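Local coordinates for putative lipoprotein GNA1162 (Neisseria meningitidis, PDB 4HRV), which is a putative lipoprotein of the GNA1162-like (DUF799) family, possibly involved in lipid binding, at the interface of chains A and B. Coordinates in Å, arbitrary orientation; residue numbers count along the deposited sequence, not the author numbering. Chains: chain A/B, Putative lipoprotein GNA1162.

The interface of chains A and B. Residues chain A 29-34, 37; chain B 148, 151-152.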
ATOM      1  N   ASN A  29      -1.192  15.886 -13.391  1.00 69.16           N
ATOM      2  CA  ASN A  29      -0.938  15.929 -11.953  1.00 65.53           C
ATOM      3  C   ASN A  29      -0.682  14.560 -11.332  1.00 57.51           C
ATOM      4  O   ASN A  29      -0.520  14.441 -10.116  1.00 55.35           O
ATOM      5  CB  ASN A  29      -2.083  16.647 -11.223  1.00 71.39           C
ATOM      6  CG  ASN A  29      -2.099  18.149 -11.491  1.00 76.98           C
ATOM      7  OD1 ASN A  29      -1.076  18.739 -11.850  1.00 79.13           O
ATOM      8  ND2 ASN A  29      -3.259  18.771 -11.312  1.00 78.50           N
ATOM      9  N   GLY A  30      -0.640  13.531 -12.171  1.00 54.29           N
ATOM     10  CA  GLY A  30      -0.394  12.173 -11.714  1.00 49.47           C
ATOM     11  C   GLY A  30       0.798  12.006 -10.781  1.00 48.78           C
ATOM     12  O   GLY A  30       0.803  11.115  -9.924  1.00 46.52           O
ATOM     13  N   THR A  31       1.818  12.846 -10.947  1.00 47.91           N
ATOM     14  CA  THR A  31       3.008  12.772 -10.103  1.00 43.18           C
ATOM     15  C   THR A  31       3.135  13.980  -9.168  1.00 43.17           C
ATOM     16  O   THR A  31       4.001  14.009  -8.303  1.00 40.65           O
ATOM     17  CB  THR A  31       4.316  12.642 -10.940  1.00 41.27           C
ATOM     18  OG1 THR A  31       4.432  13.754 -11.835  1.00 42.43           O
ATOM     19  CG2 THR A  31       4.321  11.347 -11.742  1.00 41.91           C
ATOM     20  N   TRP A  32       2.283  14.984  -9.342  1.00 46.37           N
ATOM     21  CA  TRP A  32       2.359  16.160  -8.481  1.00 53.52           C
ATOM     22  C   TRP A  32       2.374  15.766  -7.002  1.00 50.93           C
ATOM     23  O   TRP A  32       1.522  15.008  -6.550  1.00 52.11           O
ATOM     24  CB  TRP A  32       1.195  17.116  -8.749  1.00 61.69           C
ATOM     25  CG  TRP A  32       1.197  18.311  -7.843  1.00 66.07           C
ATOM     26  CD1 TRP A  32       0.501  18.461  -6.680  1.00 66.44           C
ATOM     27  CD2 TRP A  32       1.945  19.522  -8.022  1.00 69.71           C
ATOM     28  NE1 TRP A  32       0.762  19.692  -6.127  1.00 68.85           N
ATOM     29  CE2 TRP A  32       1.644  20.362  -6.931  1.00 70.24           C
ATOM     30  CE3 TRP A  32       2.836  19.976  -8.999  1.00 72.60           C
ATOM     31  CZ2 TRP A  32       2.202  21.629  -6.789  1.00 74.01           C
ATOM     32  CZ3 TRP A  32       3.390  21.236  -8.858  1.00 75.31           C
ATOM     33  CH2 TRP A  32       3.071  22.048  -7.761  1.00 76.09           C
ATOM     34  N   GLY A  33       3.354  16.282  -6.265  1.00 51.31           N
ATOM     35  CA  GLY A  33       3.445  16.081  -4.828  1.00 49.30           C
ATOM     36  C   GLY A  33       3.999  14.738  -4.390  1.00 48.72           C
ATOM     37  O   GLY A  33       4.212  14.496  -3.199  1.00 50.22           O
HETATM   38  N   MSE A  34       4.246  13.852  -5.344  1.00 44.63           N
HETATM   39  CA  MSE A  34       4.619  12.492  -4.987  1.00 42.82           C
HETATM   40  C   MSE A  34       6.037  12.367  -4.439  1.00 37.31           C
HETATM   41  O   MSE A  34       6.282  11.644  -3.464  1.00 35.80           O
HETATM   42  CB  MSE A  34       4.450  11.555  -6.173  1.00 43.28           C
HETATM   43  CG  MSE A  34       4.877  10.150  -5.861  1.00 42.53           C
HETATM   44 SE   MSE A  34       4.500   8.973  -7.355  1.00 64.60          SE
HETATM   45  CE  MSE A  34       4.921  10.224  -8.774  1.00131.01           C
ATOM     46  N   SER A  37       6.057  13.056  -0.916  1.00 38.82           N
ATOM     47  CA  SER A  37       5.432  12.055  -0.054  1.00 41.55           C
ATOM     48  C   SER A  37       6.358  10.887   0.307  1.00 39.53           C
ATOM     49  O   SER A  37       6.041  10.115   1.214  1.00 37.17           O
ATOM     50  CB  SER A  37       4.149  11.518  -0.695  1.00 44.27           C
ATOM     51  OG  SER A  37       4.450  10.537  -1.671  1.00 45.66           O
TER
ATOM     52  N   ALA B 148       3.128   6.386  -0.785  1.00 38.76           N
ATOM     53  CA  ALA B 148       3.181   7.408  -1.815  1.00 35.60           C
ATOM     54  C   ALA B 148       1.946   7.335  -2.698  1.00 32.99           C
ATOM     55  O   ALA B 148       1.390   8.355  -3.094  1.00 35.40           O
ATOM     56  CB  ALA B 148       4.430   7.227  -2.657  1.00 34.65           C
ATOM     57  N   ASN B 151      -1.044   8.744  -0.977  1.00 41.19           N
ATOM     58  CA  ASN B 151      -0.941  10.199  -0.941  1.00 45.57           C
ATOM     59  C   ASN B 151      -1.438  10.813  -2.245  1.00 45.30           C
ATOM     60  O   ASN B 151      -2.148  11.818  -2.234  1.00 45.15           O
ATOM     61  CB  ASN B 151       0.495  10.642  -0.659  1.00 52.43           C
ATOM     62  CG  ASN B 151       0.620  12.148  -0.504  1.00 60.18           C
ATOM     63  OD1 ASN B 151       0.517  12.683   0.600  1.00 64.70           O
ATOM     64  ND2 ASN B 151       0.836  12.841  -1.615  1.00 61.64           N
ATOM     65  N   GLN B 152      -1.069  10.208  -3.371  1.00 43.14           N
ATOM     66  CA  GLN B 152      -1.550  10.688  -4.664  1.00 41.26           C
ATOM     67  C   GLN B 152      -3.074  10.614  -4.771  1.00 40.59           C
ATOM     68  O   GLN B 152      -3.704  11.506  -5.334  1.00 43.77           O
ATOM     69  CB  GLN B 152      -0.908   9.926  -5.820  1.00 39.46           C
ATOM     70  CG  GLN B 152       0.605  10.100  -5.907  1.00 40.94           C
ATOM     71  CD  GLN B 152       1.030  11.547  -5.753  1.00 43.06           C
ATOM     72  OE1 GLN B 152       1.450  11.970  -4.676  1.00 46.18           O
ATOM     73  NE2 GLN B 152       0.926  12.316  -6.832  1.00 44.41           N
TER
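B:Gln152 meets A:Trp32 and A:Met34 in a patch of the two-fold symmetric dimer interface, where helix 139-154 of one GNA1162-like (DUF799) chain, B, packs on the 3-10 helix 28-31, the following loop and the first turn of helix 34-44 of chain A; the twin patch, with chains exchanged, would pin the two subunits of the deposited assembly together, although the structure alone does not show whether this dimer is the biological one. B:Gln152 hides 75 Å² here, more than any other residue of the patch. Its amide NE2 donates to the backbone carbonyl A:Trp32 O at 2.8 Å, nearly straight at 173°. The acceptor lies in the glutamine amide plane, whereas the donor sits above the carbonyl plane, 41° out of it. This bond is the main grip; A:Gly30 O, at 3.3 Å from B:Gln152 NE2, is a weak second acceptor. The bend at chi2 (-46°) turns the amide towards them. The other branch of the amide, B:Gln152 OE1, accepts from B:Asn151 ND2 at 3.2 Å, a bond within chain B that would help fix the amide's rotation. The side chain of A:Met34, an engineered selenomethionine, crosses that of B:Gln152 at about a right angle, its CB lying 3.4 Å from the amide carbon CD. One helical turn further on, A:Ser37 CB packs 3.6 Å from the amide carbon CG of B:Asn151. The serine hydroxyl OG bonds in plane, on a lone pair, to A:Met34 O at 2.8 Å, and rests 3.4 Å from B:Ala148 CA, consistent with a close approach of the two helices here.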